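PDB 3GIP: N-acyl-D-glutamate deacylase from Bordetella bronchiseptica, which probably uses bound zinc to hydrolyse N-acyl-D-glutamate into D-glutamate and a carboxylate, as a member of the amidohydrolase superfamily. Local coordinates for residues T186-Q191 against A199-L204; W15-T20 against Q399-M404; E232-G237 against V275-D280. All blocks are in the same frame, centred on the assembly; numbering follows the deposited sequence.

Contact 1 of 3, residues T186-Q191 against A199-L204; sequences TGLAYQ and AELEGL. With ACY (acetic acid), chain C.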
ATOM      1  N   THR A 186      -6.340  10.164   3.829  1.00 13.75           N
ATOM      2  CA  THR A 186      -7.450  10.891   3.234  1.00 13.68           C
ATOM      3  C   THR A 186      -7.699  10.367   1.825  1.00 14.34           C
ATOM      4  O   THR A 186      -6.793   9.828   1.178  1.00 14.79           O
ATOM      5  CB  THR A 186      -7.186  12.416   3.155  1.00 14.37           C
ATOM      6  OG1 THR A 186      -5.890  12.660   2.591  1.00 13.14           O
ATOM      7  CG2 THR A 186      -7.261  13.043   4.536  1.00 13.66           C
ATOM      8  N   GLY A 187      -8.942  10.501   1.378  1.00 13.76           N
ATOM      9  CA  GLY A 187      -9.336  10.092   0.037  1.00 14.37           C
ATOM     10  C   GLY A 187     -10.125  11.282  -0.472  1.00 14.15           C
ATOM     11  O   GLY A 187     -11.351  11.233  -0.589  1.00 15.13           O
ATOM     12  N   LEU A 188      -9.411  12.361  -0.769  1.00 14.77           N
ATOM     13  CA  LEU A 188     -10.037  13.603  -1.198  1.00 14.70           C
ATOM     14  C   LEU A 188     -10.752  13.556  -2.540  1.00 14.45           C
ATOM     15  O   LEU A 188     -11.523  14.457  -2.868  1.00 15.51           O
ATOM     16  CB  LEU A 188      -9.000  14.734  -1.167  1.00 14.76           C
ATOM     17  CG  LEU A 188      -8.293  14.878   0.189  1.00 15.29           C
ATOM     18  CD1 LEU A 188      -7.386  16.096   0.165  1.00 16.09           C
ATOM     19  CD2 LEU A 188      -9.324  15.007   1.314  1.00 16.02           C
ATOM     20  N   ALA A 189     -10.514  12.495  -3.305  1.00 15.15           N
ATOM     21  CA  ALA A 189     -11.163  12.333  -4.601  1.00 14.36           C
ATOM     22  C   ALA A 189     -12.477  11.577  -4.423  1.00 15.22           C
ATOM     23  O   ALA A 189     -13.239  11.413  -5.374  1.00 17.45           O
ATOM     24  CB  ALA A 189     -10.243  11.560  -5.557  1.00 15.35           C
ATOM     25  N   TYR A 190     -12.735  11.118  -3.198  1.00 16.06           N
ATOM     26  CA  TYR A 190     -13.937  10.346  -2.891  1.00 16.70           C
ATOM     27  C   TYR A 190     -14.854  10.998  -1.864  1.00 17.37           C
ATOM     28  O   TYR A 190     -14.441  11.869  -1.098  1.00 18.05           O
ATOM     29  CB  TYR A 190     -13.563   8.977  -2.320  1.00 17.22           C
ATOM     30  CG  TYR A 190     -12.647   8.141  -3.172  1.00 17.11           C
ATOM     31  CD1 TYR A 190     -12.995   7.797  -4.473  1.00 18.12           C
ATOM     32  CD2 TYR A 190     -11.448   7.650  -2.654  1.00 18.10           C
ATOM     33  CE1 TYR A 190     -12.173   6.978  -5.241  1.00 18.63           C
ATOM     34  CE2 TYR A 190     -10.621   6.832  -3.411  1.00 18.42           C
ATOM     35  CZ  TYR A 190     -10.991   6.500  -4.703  1.00 18.31           C
ATOM     36  OH  TYR A 190     -10.177   5.684  -5.457  1.00 17.21           O
ATOM     37  N   GLN A 191     -16.101  10.548  -1.851  1.00 17.96           N
ATOM     38  CA  GLN A 191     -17.066  11.026  -0.875  1.00 17.28           C
ATOM     39  C   GLN A 191     -16.844  10.119   0.326  1.00 17.48           C
ATOM     40  O   GLN A 191     -16.540   8.935   0.167  1.00 17.85           O
ATOM     41  CB  GLN A 191     -18.494  10.853  -1.396  1.00 18.96           C
ATOM     42  CG  GLN A 191     -18.859  11.797  -2.521  1.00 22.03           C
ATOM     43  CD  GLN A 191     -18.721  13.250  -2.120  1.00 25.53           C
ATOM     44  OE1 GLN A 191     -19.284  13.686  -1.114  1.00 28.09           O
ATOM     45  NE2 GLN A 191     -17.971  14.012  -2.906  1.00 27.98           N
ATOM     46  N   ALA A 199      -9.363  23.664   7.110  1.00 18.64           N
ATOM     47  CA  ALA A 199      -9.440  23.629   8.571  1.00 18.33           C
ATOM     48  C   ALA A 199      -9.661  22.232   9.149  1.00 17.47           C
ATOM     49  O   ALA A 199      -9.066  21.870  10.167  1.00 17.90           O
ATOM     50  CB  ALA A 199     -10.542  24.571   9.058  1.00 18.95           C
ATOM     51  N   GLU A 200     -10.523  21.454   8.506  1.00 16.83           N
ATOM     52  CA  GLU A 200     -10.823  20.103   8.958  1.00 16.51           C
ATOM     53  C   GLU A 200      -9.607  19.188   8.862  1.00 16.15           C
ATOM     54  O   GLU A 200      -9.266  18.473   9.811  1.00 15.63           O
ATOM     55  CB  GLU A 200     -11.968  19.521   8.123  1.00 17.45           C
ATOM     56  CG  GLU A 200     -12.360  18.099   8.496  1.00 18.07           C
ATOM     57  CD  GLU A 200     -13.551  17.599   7.699  1.00 18.43           C
ATOM     58  OE1 GLU A 200     -14.385  18.435   7.290  1.00 19.28           O
ATOM     59  OE2 GLU A 200     -13.664  16.371   7.495  1.00 17.50           O
ATOM     60  N   LEU A 201      -8.947  19.218   7.710  1.00 15.96           N
ATOM     61  CA  LEU A 201      -7.782  18.378   7.484  1.00 16.52           C
ATOM     62  C   LEU A 201      -6.599  18.805   8.348  1.00 15.28           C
ATOM     63  O   LEU A 201      -5.861  17.962   8.864  1.00 15.30           O
ATOM     64  CB  LEU A 201      -7.417  18.411   5.996  1.00 15.21           C
ATOM     65  CG  LEU A 201      -8.582  17.991   5.084  1.00 16.60           C
ATOM     66  CD1 LEU A 201      -8.184  18.135   3.621  1.00 17.54           C
ATOM     67  CD2 LEU A 201      -8.988  16.553   5.398  1.00 16.68           C
ATOM     68  N   GLU A 202      -6.435  20.112   8.523  1.00 16.34           N
ATOM     69  CA  GLU A 202      -5.343  20.635   9.336  1.00 16.84           C
ATOM     70  C   GLU A 202      -5.531  20.226  10.792  1.00 16.65           C
ATOM     71  O   GLU A 202      -4.564  19.929  11.489  1.00 16.10           O
ATOM     72  CB  GLU A 202      -5.282  22.160   9.222  1.00 18.44           C
ATOM     73  CG  GLU A 202      -5.015  22.647   7.808  1.00 22.64           C
ATOM     74  CD  GLU A 202      -5.077  24.155   7.684  1.00 25.66           C
ATOM     75  OE1 GLU A 202      -5.923  24.773   8.369  1.00 27.08           O
ATOM     76  OE2 GLU A 202      -4.294  24.721   6.891  1.00 24.45           O
ATOM     77  N   GLY A 203      -6.783  20.215  11.246  1.00 15.76           N
ATOM     78  CA  GLY A 203      -7.061  19.822  12.616  1.00 16.08           C
ATOM     79  C   GLY A 203      -6.577  18.410  12.882  1.00 16.78           C
ATOM     80  O   GLY A 203      -5.946  18.139  13.903  1.00 16.48           O
ATOM     81  N   LEU A 204      -6.866  17.501  11.953  1.00 15.58           N
ATOM     82  CA  LEU A 204      -6.442  16.116  12.101  1.00 16.01           C
ATOM     83  C   LEU A 204      -4.923  16.026  11.991  1.00 14.98           C
ATOM     84  O   LEU A 204      -4.279  15.264  12.716  1.00 15.09           O
ATOM     85  CB  LEU A 204      -7.104  15.250  11.025  1.00 16.24           C
ATOM     86  CG  LEU A 204      -8.629  15.160  11.155  1.00 15.31           C
ATOM     87  CD1 LEU A 204      -9.226  14.461   9.941  1.00 17.49           C
ATOM     88  CD2 LEU A 204      -8.983  14.408  12.431  1.00 17.73           C
TER
HETATM   89  C   ACY C 481      -7.475   3.625  -4.633  1.00 20.01           C
HETATM   90  O   ACY C 481      -8.088   4.639  -4.389  1.00 19.58           O
HETATM   91  OXT ACY C 481      -6.155   3.588  -4.456  1.00 21.33           O
HETATM   92  CH3 ACY C 481      -8.197   2.407  -5.133  1.00 20.16           C
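Strand 183-187 and helix 198-210 belong to one beta-alpha-beta unit, and here Thr-186 and Leu-188 pack against Leu-201. All three residues are buried. Leu-201 points from the helix toward the strand end, and its two methyls divide the work. Leu-201 CD2 meets Thr-186 CG2 at 4.0 Å, with side chains crossing at a slant. Leu-201 CD1 lies 4.1 Å from both Leu-188 CD1 and Leu-188 CD2, tip to tip. Thr-186 OG1 sits between the backbone N and the carbonyl carbon (chi1 49°), which leaves CG2 anti to the carbonyl carbon, facing the helix. OG1 hydrogen-bonds His-215 and Ser-217 of the next strand, so both branches are used. Strand 183-187 pairs in parallel with its neighbours, as in the TIM barrel of the amidohydrolases, and the side chain of Thr-186 lies about 9 Å from zinc. A type I turn starts on the last strand residue, Gly-187, and ends at Tyr-190, with Tyr-190 N bonded to Gly-187 O at 3.0 Å. The ring of Tyr-190 meets the ring of the zinc ligand His-218. Tyr-190 OH donates to acetate O at 2.6 Å, with that oxygen at the ring edge, in its plane. The acetate probably comes from the crystallisation liquor.

Contact 2 of 3, residues W15-T20 against Q399-M404; sequences WIIDGT and QAVARM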
ATOM      1  N   TRP A  15      23.962 -13.531  -1.449  1.00 18.77           N
ATOM      2  CA  TRP A  15      24.484 -12.177  -1.383  1.00 19.30           C
ATOM      3  C   TRP A  15      23.472 -11.308  -0.659  1.00 17.79           C
ATOM      4  O   TRP A  15      22.297 -11.256  -1.025  1.00 16.75           O
ATOM      5  CB  TRP A  15      24.748 -11.627  -2.785  1.00 19.85           C
ATOM      6  CG  TRP A  15      25.956 -12.230  -3.426  1.00 23.18           C
ATOM      7  CD1 TRP A  15      26.059 -13.478  -3.974  1.00 25.48           C
ATOM      8  CD2 TRP A  15      27.255 -11.636  -3.531  1.00 23.79           C
ATOM      9  NE1 TRP A  15      27.345 -13.697  -4.413  1.00 26.03           N
ATOM     10  CE2 TRP A  15      28.100 -12.584  -4.153  1.00 25.55           C
ATOM     11  CE3 TRP A  15      27.790 -10.395  -3.160  1.00 23.85           C
ATOM     12  CZ2 TRP A  15      29.450 -12.328  -4.412  1.00 26.36           C
ATOM     13  CZ3 TRP A  15      29.137 -10.141  -3.417  1.00 23.39           C
ATOM     14  CH2 TRP A  15      29.950 -11.106  -4.039  1.00 24.54           C
ATOM     15  N   ILE A  16      23.936 -10.626   0.377  1.00 17.27           N
ATOM     16  CA  ILE A  16      23.071  -9.777   1.172  1.00 16.81           C
ATOM     17  C   ILE A  16      22.948  -8.341   0.678  1.00 17.06           C
ATOM     18  O   ILE A  16      23.947  -7.667   0.446  1.00 18.05           O
ATOM     19  CB  ILE A  16      23.565  -9.704   2.634  1.00 18.50           C
ATOM     20  CG1 ILE A  16      23.511 -11.088   3.282  1.00 20.11           C
ATOM     21  CG2 ILE A  16      22.731  -8.699   3.418  1.00 19.49           C
ATOM     22  CD1 ILE A  16      22.122 -11.599   3.530  1.00 25.88           C
ATOM     23  N   ILE A  17      21.709  -7.896   0.502  1.00 15.08           N
ATOM     24  CA  ILE A  17      21.417  -6.511   0.152  1.00 14.89           C
ATOM     25  C   ILE A  17      20.582  -6.166   1.381  1.00 15.08           C
ATOM     26  O   ILE A  17      19.405  -6.519   1.471  1.00 15.13           O
ATOM     27  CB  ILE A  17      20.602  -6.382  -1.156  1.00 13.93           C
ATOM     28  CG1 ILE A  17      21.505  -6.724  -2.345  1.00 14.69           C
ATOM     29  CG2 ILE A  17      20.059  -4.962  -1.300  1.00 14.35           C
ATOM     30  CD1 ILE A  17      20.908  -6.416  -3.706  1.00 15.77           C
ATOM     31  N   ASP A  18      21.221  -5.502   2.342  1.00 15.05           N
ATOM     32  CA  ASP A  18      20.592  -5.187   3.622  1.00 15.00           C
ATOM     33  C   ASP A  18      19.604  -4.038   3.721  1.00 14.70           C
ATOM     34  O   ASP A  18      19.073  -3.782   4.803  1.00 15.53           O
ATOM     35  CB  ASP A  18      21.674  -5.001   4.693  1.00 15.58           C
ATOM     36  CG  ASP A  18      22.648  -3.885   4.357  1.00 17.58           C
ATOM     37  OD1 ASP A  18      22.291  -2.989   3.561  1.00 15.79           O
ATOM     38  OD2 ASP A  18      23.773  -3.896   4.906  1.00 19.37           O
ATOM     39  N   GLY A  19      19.354  -3.345   2.615  1.00 13.83           N
ATOM     40  CA  GLY A  19      18.408  -2.244   2.648  1.00 14.66           C
ATOM     41  C   GLY A  19      19.003  -0.871   2.904  1.00 14.54           C
ATOM     42  O   GLY A  19      18.307   0.135   2.781  1.00 15.44           O
ATOM     43  N   THR A  20      20.288  -0.821   3.249  1.00 15.34           N
ATOM     44  CA  THR A  20      20.955   0.453   3.534  1.00 14.90           C
ATOM     45  C   THR A  20      21.454   1.159   2.278  1.00 15.98           C
ATOM     46  O   THR A  20      21.861   2.322   2.334  1.00 16.95           O
ATOM     47  CB  THR A  20      22.177   0.253   4.441  1.00 15.58           C
ATOM     48  OG1 THR A  20      23.156  -0.524   3.741  1.00 16.38           O
ATOM     49  CG2 THR A  20      21.782  -0.462   5.725  1.00 16.81           C
ATOM     50  N   GLN A 399      19.564   0.011  -4.598  1.00 13.67           N
ATOM     51  CA  GLN A 399      18.752   1.204  -4.406  1.00 13.75           C
ATOM     52  C   GLN A 399      17.268   0.849  -4.359  1.00 13.50           C
ATOM     53  O   GLN A 399      16.521   1.381  -3.538  1.00 13.14           O
ATOM     54  CB  GLN A 399      19.003   2.215  -5.532  1.00 14.81           C
ATOM     55  CG  GLN A 399      20.387   2.843  -5.512  1.00 16.24           C
ATOM     56  CD  GLN A 399      20.625   3.770  -6.693  1.00 19.29           C
ATOM     57  OE1 GLN A 399      20.510   3.363  -7.853  1.00 20.42           O
ATOM     58  NE2 GLN A 399      20.965   5.022  -6.405  1.00 21.53           N
ATOM     59  N   ALA A 400      16.842  -0.057  -5.232  1.00 12.47           N
ATOM     60  CA  ALA A 400      15.438  -0.451  -5.276  1.00 11.62           C
ATOM     61  C   ALA A 400      15.012  -1.149  -3.989  1.00 12.62           C
ATOM     62  O   ALA A 400      13.940  -0.872  -3.452  1.00 14.08           O
ATOM     63  CB  ALA A 400      15.184  -1.355  -6.479  1.00 12.80           C
ATOM     64  N   VAL A 401      15.848  -2.056  -3.494  1.00 12.33           N
ATOM     65  CA  VAL A 401      15.519  -2.756  -2.257  1.00 12.45           C
ATOM     66  C   VAL A 401      15.361  -1.749  -1.123  1.00 13.59           C
ATOM     67  O   VAL A 401      14.490  -1.899  -0.272  1.00 13.57           O
ATOM     68  CB  VAL A 401      16.603  -3.798  -1.894  1.00 12.64           C
ATOM     69  CG1 VAL A 401      16.354  -4.354  -0.494  1.00 13.68           C
ATOM     70  CG2 VAL A 401      16.579  -4.932  -2.911  1.00 15.11           C
ATOM     71  N   ALA A 402      16.192  -0.710  -1.118  1.00 12.62           N
ATOM     72  CA  ALA A 402      16.092   0.308  -0.081  1.00 12.66           C
ATOM     73  C   ALA A 402      14.720   0.986  -0.138  1.00 12.97           C
ATOM     74  O   ALA A 402      14.127   1.282   0.897  1.00 12.85           O
ATOM     75  CB  ALA A 402      17.206   1.341  -0.244  1.00 13.36           C
ATOM     76  N   ARG A 403      14.209   1.222  -1.344  1.00 13.62           N
ATOM     77  CA  ARG A 403      12.902   1.860  -1.501  1.00 12.95           C
ATOM     78  C   ARG A 403      11.769   0.991  -0.973  1.00 12.68           C
ATOM     79  O   ARG A 403      10.705   1.498  -0.609  1.00 13.85           O
ATOM     80  CB  ARG A 403      12.605   2.149  -2.978  1.00 11.99           C
ATOM     81  CG  ARG A 403      13.605   3.037  -3.671  1.00 10.86           C
ATOM     82  CD  ARG A 403      13.730   4.387  -2.984  1.00 12.29           C
ATOM     83  NE  ARG A 403      14.527   5.291  -3.803  1.00 13.42           N
ATOM     84  CZ  ARG A 403      14.078   5.883  -4.905  1.00 12.44           C
ATOM     85  NH1 ARG A 403      12.828   5.680  -5.313  1.00 12.45           N
ATOM     86  NH2 ARG A 403      14.892   6.644  -5.623  1.00 13.78           N
ATOM     87  N   MET A 404      12.000  -0.318  -0.946  1.00 12.14           N
ATOM     88  CA  MET A 404      10.992  -1.284  -0.511  1.00 13.05           C
ATOM     89  C   MET A 404      11.130  -1.697   0.937  1.00 13.71           C
ATOM     90  O   MET A 404      10.257  -2.386   1.464  1.00 14.25           O
ATOM     91  CB  MET A 404      11.099  -2.562  -1.337  1.00 13.62           C
ATOM     92  CG  MET A 404      11.049  -2.374  -2.827  1.00 13.65           C
ATOM     93  SD  MET A 404      11.373  -3.929  -3.680  1.00 14.50           S
ATOM     94  CE  MET A 404      10.740  -3.499  -5.312  1.00 15.83           C
TER
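Asp-18 OD1 is gripped twice by Thr-20, in the bend that carries Ile-17 and Gly-19 onto helix 397-404. Thr-20 N donates to Asp-18 OD1 at 3.0 Å, nearly straight at 163°, and this makes an Asx turn. Thr-20 OG1 donates to the same Asp-18 OD1 at 2.6 Å. The backbone N comes on the anti side of the carboxylate oxygen, and the hydroxyl on the syn side, both tilted out of the plane. Both reach it from the same face. Thr-20 OG1 also bonds Ala-22 N, which ties the bend to the chain that follows. Together these bonds hold the tight loop after strand 15-16 in shape.

Within that loop Gly-19 has a positive phi of 93° and carries no side chain. The bare backbone lies close to the helix, and Gly-19 CA is 4.3 Å from Val-401 CG1.

The contact joins the N-terminal part of the chain to a late helix, more than 370 residues away in sequence. Strand 57-64 lies beside both partners: Ile-17 shares backbone bonding with Val-58, and Val-401 touches Pro-60.

The main side-chain contact is one methyl against one isopropyl group. Ile-17 CG2 stands 3.7 Å from Val-401 CB and rests over the fork of the valine, 3.8 Å from Val-401 CG1 and equally near CG2. With Ile-17 CG1 beside the backbone N (chi1 -72°), CG2 falls anti to that N and meets the helix. One residue along the helix, Ala-402 CB lies 3.4 Å from Gly-19 O.

Contact 3 of 3, residues E232-G237 against V275-D280; sequences EVLAIG and VEVALD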
ATOM      1  N   GLU A 232      -2.287  21.256  -2.230  1.00 16.75           N
ATOM      2  CA  GLU A 232      -3.233  21.244  -1.117  1.00 16.00           C
ATOM      3  C   GLU A 232      -2.730  20.435   0.077  1.00 16.65           C
ATOM      4  O   GLU A 232      -2.809  20.892   1.219  1.00 17.16           O
ATOM      5  CB  GLU A 232      -4.591  20.696  -1.576  1.00 16.17           C
ATOM      6  CG  GLU A 232      -5.573  20.444  -0.432  1.00 17.48           C
ATOM      7  CD  GLU A 232      -6.950  20.025  -0.909  1.00 18.67           C
ATOM      8  OE1 GLU A 232      -7.050  19.426  -1.998  1.00 17.76           O
ATOM      9  OE2 GLU A 232      -7.938  20.282  -0.184  1.00 19.30           O
ATOM     10  N   VAL A 233      -2.215  19.237  -0.176  1.00 15.46           N
ATOM     11  CA  VAL A 233      -1.729  18.416   0.926  1.00 15.96           C
ATOM     12  C   VAL A 233      -0.362  18.875   1.430  1.00 15.41           C
ATOM     13  O   VAL A 233      -0.017  18.645   2.589  1.00 15.77           O
ATOM     14  CB  VAL A 233      -1.683  16.911   0.552  1.00 16.65           C
ATOM     15  CG1 VAL A 233      -3.089  16.419   0.246  1.00 17.19           C
ATOM     16  CG2 VAL A 233      -0.763  16.680  -0.632  1.00 18.43           C
ATOM     17  N   LEU A 234       0.420  19.526   0.573  1.00 15.37           N
ATOM     18  CA  LEU A 234       1.721  20.018   1.013  1.00 14.07           C
ATOM     19  C   LEU A 234       1.505  21.227   1.921  1.00 15.80           C
ATOM     20  O   LEU A 234       2.243  21.429   2.884  1.00 16.42           O
ATOM     21  CB  LEU A 234       2.598  20.412  -0.181  1.00 15.16           C
ATOM     22  CG  LEU A 234       3.154  19.251  -1.011  1.00 15.32           C
ATOM     23  CD1 LEU A 234       4.051  19.805  -2.108  1.00 15.70           C
ATOM     24  CD2 LEU A 234       3.939  18.296  -0.119  1.00 18.02           C
ATOM     25  N   ALA A 235       0.480  22.017   1.615  1.00 15.59           N
ATOM     26  CA  ALA A 235       0.163  23.195   2.417  1.00 16.51           C
ATOM     27  C   ALA A 235      -0.197  22.757   3.830  1.00 16.51           C
ATOM     28  O   ALA A 235       0.155  23.418   4.808  1.00 17.67           O
ATOM     29  CB  ALA A 235      -0.994  23.961   1.790  1.00 15.07           C
ATOM     30  N   ILE A 236      -0.906  21.640   3.934  1.00 17.56           N
ATOM     31  CA  ILE A 236      -1.293  21.104   5.232  1.00 17.80           C
ATOM     32  C   ILE A 236      -0.038  20.677   5.984  1.00 18.39           C
ATOM     33  O   ILE A 236       0.089  20.908   7.185  1.00 19.34           O
ATOM     34  CB  ILE A 236      -2.228  19.886   5.070  1.00 17.13           C
ATOM     35  CG1 ILE A 236      -3.559  20.338   4.465  1.00 17.90           C
ATOM     36  CG2 ILE A 236      -2.445  19.203   6.413  1.00 18.51           C
ATOM     37  CD1 ILE A 236      -4.470  19.202   4.073  1.00 18.40           C
ATOM     38  N   GLY A 237       0.896  20.056   5.269  1.00 17.01           N
ATOM     39  CA  GLY A 237       2.126  19.614   5.897  1.00 17.35           C
ATOM     40  C   GLY A 237       3.020  20.761   6.330  1.00 18.04           C
ATOM     41  O   GLY A 237       3.615  20.714   7.404  1.00 19.04           O
ATOM     42  N   VAL A 275       9.833  19.721   5.902  1.00 25.17           N
ATOM     43  CA  VAL A 275       8.631  18.902   6.011  1.00 24.32           C
ATOM     44  C   VAL A 275       8.986  17.505   5.529  1.00 22.64           C
ATOM     45  O   VAL A 275       9.632  17.357   4.493  1.00 22.09           O
ATOM     46  CB  VAL A 275       7.488  19.446   5.125  1.00 26.47           C
ATOM     47  CG1 VAL A 275       6.241  18.588   5.304  1.00 27.57           C
ATOM     48  CG2 VAL A 275       7.198  20.893   5.476  1.00 28.01           C
ATOM     49  N   GLU A 276       8.595  16.482   6.281  1.00 20.48           N
ATOM     50  CA  GLU A 276       8.887  15.119   5.860  1.00 20.18           C
ATOM     51  C   GLU A 276       7.840  14.715   4.841  1.00 19.20           C
ATOM     52  O   GLU A 276       6.676  14.519   5.182  1.00 18.55           O
ATOM     53  CB  GLU A 276       8.858  14.145   7.042  1.00 23.20           C
ATOM     54  CG  GLU A 276      10.029  14.296   7.999  1.00 27.47           C
ATOM     55  CD  GLU A 276      10.169  13.112   8.941  1.00 29.70           C
ATOM     56  OE1 GLU A 276      11.074  13.141   9.800  1.00 31.19           O
ATOM     57  OE2 GLU A 276       9.380  12.149   8.820  1.00 32.27           O
ATOM     58  N   VAL A 277       8.249  14.608   3.582  1.00 15.93           N
ATOM     59  CA  VAL A 277       7.321  14.222   2.535  1.00 15.15           C
ATOM     60  C   VAL A 277       7.873  13.061   1.726  1.00 14.30           C
ATOM     61  O   VAL A 277       9.051  13.042   1.362  1.00 15.23           O
ATOM     62  CB  VAL A 277       7.019  15.404   1.578  1.00 16.18           C
ATOM     63  CG1 VAL A 277       8.289  15.856   0.886  1.00 21.97           C
ATOM     64  CG2 VAL A 277       5.964  14.994   0.559  1.00 16.65           C
ATOM     65  N   ALA A 278       7.020  12.078   1.477  1.00 13.71           N
ATOM     66  CA  ALA A 278       7.401  10.918   0.686  1.00 12.73           C
ATOM     67  C   ALA A 278       6.234  10.589  -0.232  1.00 12.68           C
ATOM     68  O   ALA A 278       5.208  11.268  -0.212  1.00 11.55           O
ATOM     69  CB  ALA A 278       7.723   9.733   1.594  1.00 13.76           C
ATOM     70  N   LEU A 279       6.392   9.556  -1.048  1.00 12.96           N
ATOM     71  CA  LEU A 279       5.334   9.160  -1.963  1.00 12.06           C
ATOM     72  C   LEU A 279       5.517   7.702  -2.336  1.00 11.39           C
ATOM     73  O   LEU A 279       6.485   7.062  -1.923  1.00 11.63           O
ATOM     74  CB  LEU A 279       5.374  10.018  -3.236  1.00 12.17           C
ATOM     75  CG  LEU A 279       6.647   9.936  -4.095  1.00 12.01           C
ATOM     76  CD1 LEU A 279       6.309  10.308  -5.531  1.00 13.52           C
ATOM     77  CD2 LEU A 279       7.730  10.858  -3.557  1.00 13.01           C
ATOM     78  N   ASP A 280       4.574   7.171  -3.102  1.00 12.07           N
ATOM     79  CA  ASP A 280       4.682   5.795  -3.549  1.00 12.82           C
ATOM     80  C   ASP A 280       3.948   5.601  -4.862  1.00 12.11           C
ATOM     81  O   ASP A 280       3.087   6.405  -5.236  1.00 13.07           O
ATOM     82  CB  ASP A 280       4.166   4.817  -2.470  1.00 12.79           C
ATOM     83  CG  ASP A 280       2.750   5.126  -2.002  1.00 14.14           C
ATOM     84  OD1 ASP A 280       1.786   4.873  -2.756  1.00 14.06           O
ATOM     85  OD2 ASP A 280       2.601   5.625  -0.864  1.00 13.59           O
TER
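Leu-234 and Val-277 form the tightly enclosed half of this contact, and in the other half Val-275, partly exposed, meets the buried Gly-237. Leu-234 CD2 of helix 226-240 meets Val-277 CG2 of strand 277-281 at 3.9 Å. The two side chains slant across each other. Leu-234 leaves the helix beside the strand; CD1 continues the chain (chi2 -177°), and CD2, the branch turned aside, meets the valine. In Val-277, CG1 sits between the N and the carbonyl carbon (chi1 62°), which leaves CG2 anti to the N, facing the leucine. Helix 260-272 adds Ala-270 beside Leu-234 and Ile-267 beside Val-277, so the pair is closed in by a second helix.

The other half differs. Val-275 precedes the strand proper. Its methyls rest on the backbone of Gly-237, with Val-275 CG1 4.0 Å from Gly-237 O. The glycine offers no side chain, so helix and loop come close here, with Gly-237 and Val-275 CA atoms 6.5 Å apart. Leu-234 and Val-277 CA atoms stand 8.2 Å apart, and side chains fill that wider gap.

This is helix-on-strand packing in the amidohydrolase barrel. At the far end of the strand, Asp-280 OD1 bonds the backbone N of the zinc ligand His-248. Between the two segments all the contacts are apolar or weakly polar, so shape and burial hold them together and directed bonds do not.

In the fold
All three contacts are largely buried; Ala-402 in contact 2 and Val-275 in contact 3 are partly exposed. Contacts 1 and 3 place helices against parallel barrel strands, and they touch: Leu-201 CB of contact 1 lies 3.6 Å from Ile-236 CD1 of contact 3. Contact 2 lies apart, its centre 34 Å from that of contact 1, across the centre of the chain. It does not touch contact 3 either, though their nearest atoms are about 7 Å apart. It joins a loop after strand 15-16 to a late helix. Contact 1 is methyl on methyl. Contacts 2 and 3 add side-chain carbons resting on glycine backbone, and contact 2 alone has an Asx turn shaping one partner.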